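Local coordinates for protein tropomodulin (PDB 1PGV) that probably caps the pointed ends of actin filaments, blocking their elongation and depolymerization, and is represented here by its C-terminal domain, at residues A[119-130]-A[151-162]. Sequence-based numbering, arbitrary orientation.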
loop_
_atom_site.group_PDB
_atom_site.type_symbol
_atom_site.label_atom_id
_atom_site.label_comp_id
_atom_site.label_asym_id
_atom_site.label_seq_id
_atom_site.Cartn_x
_atom_site.Cartn_y
_atom_site.Cartn_z
ATOM N N LEU A 119 -2.518 -1.975 -6.158
ATOM C CA LEU A 119 -1.468 -1.271 -6.893
ATOM C C LEU A 119 -2.037 -0.388 -7.997
ATOM O O LEU A 119 -1.552 0.713 -8.236
ATOM C CB LEU A 119 -0.465 -2.258 -7.500
ATOM C CG LEU A 119 0.820 -2.519 -6.714
ATOM C CD1 LEU A 119 1.615 -3.617 -7.399
ATOM C CD2 LEU A 119 1.649 -1.232 -6.639
ATOM N N ARG A 120 -3.076 -0.853 -8.683
ATOM C CA ARG A 120 -3.645 -0.034 -9.737
ATOM C C ARG A 120 -4.307 1.208 -9.129
ATOM O O ARG A 120 -4.312 2.282 -9.734
ATOM C CB ARG A 120 -4.656 -0.852 -10.558
ATOM C CG ARG A 120 -5.128 -0.163 -11.832
ATOM C CD ARG A 120 -5.534 -1.199 -12.881
ATOM N NE ARG A 120 -4.382 -1.845 -13.507
ATOM C CZ ARG A 120 -3.782 -1.397 -14.609
ATOM N NH1 ARG A 120 -4.227 -0.300 -15.206
ATOM N NH2 ARG A 120 -2.751 -2.051 -15.124
ATOM N N SER A 121 -4.840 1.075 -7.921
ATOM C CA SER A 121 -5.490 2.205 -7.265
ATOM C C SER A 121 -4.504 3.302 -6.865
ATOM O O SER A 121 -4.904 4.439 -6.645
ATOM C CB SER A 121 -6.268 1.739 -6.032
ATOM O OG SER A 121 -5.410 1.202 -5.043
ATOM N N THR A 122 -3.225 2.956 -6.782
ATOM C CA THR A 122 -2.198 3.937 -6.403
ATOM C C THR A 122 -2.065 5.040 -7.454
ATOM O O THR A 122 -1.470 6.094 -7.199
ATOM C CB THR A 122 -0.814 3.271 -6.232
ATOM O OG1 THR A 122 -0.346 2.790 -7.499
ATOM C CG2 THR A 122 -0.897 2.108 -5.246
ATOM N N LEU A 123 -2.636 4.808 -8.633
ATOM C CA LEU A 123 -2.544 5.778 -9.715
ATOM C C LEU A 123 -3.435 7.001 -9.564
ATOM O O LEU A 123 -3.189 8.030 -10.195
ATOM C CB LEU A 123 -2.847 5.096 -11.056
ATOM C CG LEU A 123 -1.858 4.010 -11.483
ATOM C CD1 LEU A 123 -2.368 3.320 -12.758
ATOM C CD2 LEU A 123 -0.487 4.631 -11.732
ATOM N N VAL A 124 -4.459 6.906 -8.728
ATOM C CA VAL A 124 -5.373 8.024 -8.553
ATOM C C VAL A 124 -4.700 9.275 -7.981
ATOM O O VAL A 124 -4.791 10.356 -8.568
ATOM C CB VAL A 124 -6.558 7.621 -7.660
ATOM C CG1 VAL A 124 -7.508 8.797 -7.485
ATOM C CG2 VAL A 124 -7.289 6.433 -8.288
ATOM N N THR A 125 -4.024 9.129 -6.847
ATOM C CA THR A 125 -3.353 10.279 -6.231
ATOM C C THR A 125 -1.835 10.164 -6.282
ATOM O O THR A 125 -1.117 11.170 -6.154
ATOM C CB THR A 125 -3.748 10.439 -4.752
ATOM O OG1 THR A 125 -3.222 9.342 -3.998
ATOM C CG2 THR A 125 -5.251 10.486 -4.602
ATOM N N GLN A 126 -1.346 8.941 -6.460
ATOM C CA GLN A 126 0.084 8.674 -6.506
ATOM C C GLN A 126 0.861 9.273 -5.324
ATOM O O GLN A 126 1.977 9.781 -5.478
ATOM C CB GLN A 126 0.664 9.149 -7.844
ATOM C CG GLN A 126 0.166 8.293 -9.018
ATOM C CD GLN A 126 0.788 8.662 -10.347
ATOM O OE1 GLN A 126 1.997 8.875 -10.445
ATOM N NE2 GLN A 126 -0.039 8.720 -11.392
ATOM N N SER A 127 0.264 9.195 -4.141
ATOM C CA SER A 127 0.908 9.698 -2.931
ATOM C C SER A 127 1.889 8.653 -2.404
ATOM O O SER A 127 2.940 8.986 -1.857
ATOM C CB SER A 127 -0.142 10.001 -1.861
ATOM O OG SER A 127 -0.797 8.813 -1.433
ATOM N N ILE A 128 1.556 7.377 -2.587
ATOM C CA ILE A 128 2.401 6.293 -2.099
ATOM C C ILE A 128 3.740 6.126 -2.813
ATOM O O ILE A 128 3.800 6.118 -4.046
ATOM C CB ILE A 128 1.637 4.937 -2.161
ATOM C CG1 ILE A 128 0.412 4.995 -1.244
ATOM C CG2 ILE A 128 2.562 3.797 -1.771
ATOM C CD1 ILE A 128 -0.482 3.748 -1.299
ATOM N N VAL A 129 4.815 5.985 -2.030
ATOM C CA VAL A 129 6.153 5.782 -2.587
ATOM C C VAL A 129 6.697 4.404 -2.232
ATOM O O VAL A 129 7.635 3.914 -2.860
ATOM C CB VAL A 129 7.156 6.860 -2.099
ATOM C CG1 VAL A 129 6.638 8.237 -2.462
ATOM C CG2 VAL A 129 7.383 6.731 -0.603
ATOM N N GLU A 130 6.108 3.778 -1.217
ATOM C CA GLU A 130 6.523 2.445 -0.811
ATOM C C GLU A 130 5.292 1.573 -0.580
ATOM O O GLU A 130 4.462 1.873 0.272
ATOM C CB GLU A 130 7.358 2.501 0.468
ATOM C CG GLU A 130 7.820 1.136 0.950
ATOM C CD GLU A 130 8.758 1.235 2.135
ATOM O OE1 GLU A 130 9.828 1.862 1.989
ATOM O OE2 GLU A 130 8.428 0.690 3.210
ATOM N N MET A 151 2.299 -2.905 -15.625
ATOM C CA MET A 151 1.815 -1.751 -16.370
ATOM C C MET A 151 1.368 -0.631 -15.436
ATOM O O MET A 151 1.569 0.553 -15.732
ATOM C CB MET A 151 0.663 -2.148 -17.294
ATOM C CG MET A 151 1.083 -3.141 -18.376
ATOM S SD MET A 151 2.595 -2.637 -19.239
ATOM C CE MET A 151 1.969 -1.362 -20.287
ATOM N N ALA A 152 0.759 -1.001 -14.313
ATOM C CA ALA A 152 0.292 -0.023 -13.333
ATOM C C ALA A 152 1.484 0.718 -12.744
ATOM O O ALA A 152 1.464 1.943 -12.604
ATOM C CB ALA A 152 -0.471 -0.715 -12.219
ATOM N N ILE A 153 2.512 -0.042 -12.393
ATOM C CA ILE A 153 3.724 0.529 -11.810
ATOM C C ILE A 153 4.436 1.435 -12.813
ATOM O O ILE A 153 4.896 2.527 -12.469
ATOM C CB ILE A 153 4.675 -0.591 -11.354
ATOM C CG1 ILE A 153 4.050 -1.345 -10.175
ATOM C CG2 ILE A 153 6.031 -0.008 -10.969
ATOM C CD1 ILE A 153 4.785 -2.619 -9.779
ATOM N N GLU A 154 4.521 0.985 -14.058
ATOM C CA GLU A 154 5.185 1.759 -15.092
ATOM C C GLU A 154 4.518 3.119 -15.280
ATOM O O GLU A 154 5.176 4.093 -15.638
ATOM C CB GLU A 154 5.185 0.960 -16.399
ATOM C CG GLU A 154 6.048 1.519 -17.495
ATOM C CD GLU A 154 6.188 0.550 -18.654
ATOM O OE1 GLU A 154 7.070 -0.335 -18.597
ATOM O OE2 GLU A 154 5.400 0.675 -19.611
ATOM N N GLU A 155 3.214 3.194 -15.024
ATOM C CA GLU A 155 2.487 4.448 -15.175
ATOM C C GLU A 155 2.570 5.314 -13.915
ATOM O O GLU A 155 2.289 6.513 -13.955
ATOM C CB GLU A 155 1.015 4.166 -15.493
ATOM C CG GLU A 155 0.266 5.359 -16.027
ATOM C CD GLU A 155 -1.195 5.059 -16.288
ATOM O OE1 GLU A 155 -1.500 3.927 -16.724
ATOM O OE2 GLU A 155 -2.028 5.962 -16.065
ATOM N N ASN A 156 2.953 4.705 -12.802
ATOM C CA ASN A 156 3.045 5.428 -11.532
ATOM C C ASN A 156 4.382 6.172 -11.469
ATOM O O ASN A 156 5.432 5.566 -11.636
ATOM C CB ASN A 156 2.945 4.439 -10.368
ATOM C CG ASN A 156 2.790 5.132 -9.021
ATOM O OD1 ASN A 156 3.634 5.947 -8.630
ATOM N ND2 ASN A 156 1.707 4.812 -8.301
ATOM N N GLU A 157 4.333 7.479 -11.217
ATOM C CA GLU A 157 5.553 8.289 -11.155
ATOM C C GLU A 157 6.133 8.483 -9.749
ATOM O O GLU A 157 7.253 8.984 -9.607
ATOM C CB GLU A 157 5.295 9.663 -11.782
ATOM C CG GLU A 157 4.993 9.628 -13.271
ATOM C CD GLU A 157 4.703 11.008 -13.847
ATOM O OE1 GLU A 157 4.436 11.096 -15.062
ATOM O OE2 GLU A 157 4.738 12.003 -13.090
ATOM N N SER A 158 5.390 8.076 -8.720
ATOM C CA SER A 158 5.847 8.250 -7.336
ATOM C C SER A 158 6.484 7.032 -6.666
ATOM O O SER A 158 7.365 7.179 -5.821
ATOM C CB SER A 158 4.691 8.741 -6.463
ATOM O OG SER A 158 4.206 9.996 -6.906
ATOM N N LEU A 159 6.040 5.826 -7.025
ATOM C CA LEU A 159 6.588 4.614 -6.424
ATOM C C LEU A 159 8.100 4.456 -6.534
ATOM O O LEU A 159 8.667 4.507 -7.629
ATOM C CB LEU A 159 5.927 3.367 -7.036
ATOM C CG LEU A 159 4.450 3.181 -6.693
ATOM C CD1 LEU A 159 3.890 2.008 -7.499
ATOM C CD2 LEU A 159 4.296 2.912 -5.200
ATOM N N LEU A 160 8.740 4.237 -5.387
ATOM C CA LEU A 160 10.183 4.040 -5.326
ATOM C C LEU A 160 10.505 2.617 -4.899
ATOM O O LEU A 160 11.534 2.066 -5.283
ATOM C CB LEU A 160 10.808 5.033 -4.337
ATOM C CG LEU A 160 10.595 6.501 -4.702
ATOM C CD1 LEU A 160 11.171 7.390 -3.593
ATOM C CD2 LEU A 160 11.267 6.801 -6.039
ATOM N N ARG A 161 9.618 2.019 -4.104
ATOM C CA ARG A 161 9.824 0.655 -3.628
ATOM C C ARG A 161 8.535 -0.157 -3.697
ATOM O O ARG A 161 7.496 0.269 -3.198
ATOM C CB ARG A 161 10.345 0.666 -2.185
ATOM C CG ARG A 161 11.794 1.143 -2.054
ATOM C CD ARG A 161 12.226 1.253 -0.591
ATOM N NE ARG A 161 11.588 2.376 0.093
ATOM C CZ ARG A 161 11.782 3.654 -0.224
ATOM N NH1 ARG A 161 12.600 3.978 -1.216
ATOM N NH2 ARG A 161 11.150 4.611 0.443
ATOM N N VAL A 162 8.615 -1.322 -4.331
ATOM C CA VAL A 162 7.461 -2.204 -4.458
ATOM C C VAL A 162 7.883 -3.586 -3.979
ATOM O O VAL A 162 8.688 -4.267 -4.621
ATOM C CB VAL A 162 6.972 -2.280 -5.920
ATOM C CG1 VAL A 162 5.846 -3.322 -6.051
ATOM C CG2 VAL A 162 6.466 -0.917 -6.359
HETATM O O HOH W 1 1.657 5.953 -5.657
HETATM O O HOH W 2 0.905 8.726 -14.311
HETATM O O HOH W 3 3.625 11.168 -9.341
#
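Asn156 and Gln126 run antiparallel alongside each other, their amide planes inclined, where two helix-to-strand loops of this leucine-rich-repeat domain lie side by side. A chi1 of -170° sets CG of Asn156 trans to the main-chain nitrogen and lets the amide reach Thr122. Its ND2 makes a weak bond to Thr122 OG1 (3.0 Å) and donates to a water that in turn donates to Ile128 O. Its OD1 accepts from Ser158 N (2.8 Å), an Asx turn, and also from Leu159 N, which widens it to an Asx motif that folds its own loop. The extended Gln126 chain brings OE1 to Glu157 N (2.8 Å), a nearly straight bond whose donor stands 41° above the amide plane. Ser158 OG donates to Gln126 O (2.7 Å) in the carbonyl plane, and a second water joins OG to Gln126 OE1. Beside these polar groups, Leu123 CD2 packs on Asn156 CB (3.7 Å), and Leu119 spreads its branches, CD1 to Ile153 CD1 and CD2 to Leu159 CD1. Leu159 CD2 lies alongside Ile128 CG2, while helix 169-190 covers Leu159 from beyond. At the parallel strand pair, Val129 O takes both Leu160 N and Arg161 N. Arg161 presents NE edge-on to Glu130 OE1 (2.6 Å), the carboxylate turned 83° from the guanidinium. With an alanine in place of Asn156, Ser158 N and Leu159 N would probably lose their shared acceptor, and the water and Thr122 OG1 a donor. Side chains thus bond to backbone groups of both loops, Gln126 O and Glu157 N across the contact, coupling helix 112-121 and its loop to helix 143-155 and its loop beside an apolar core.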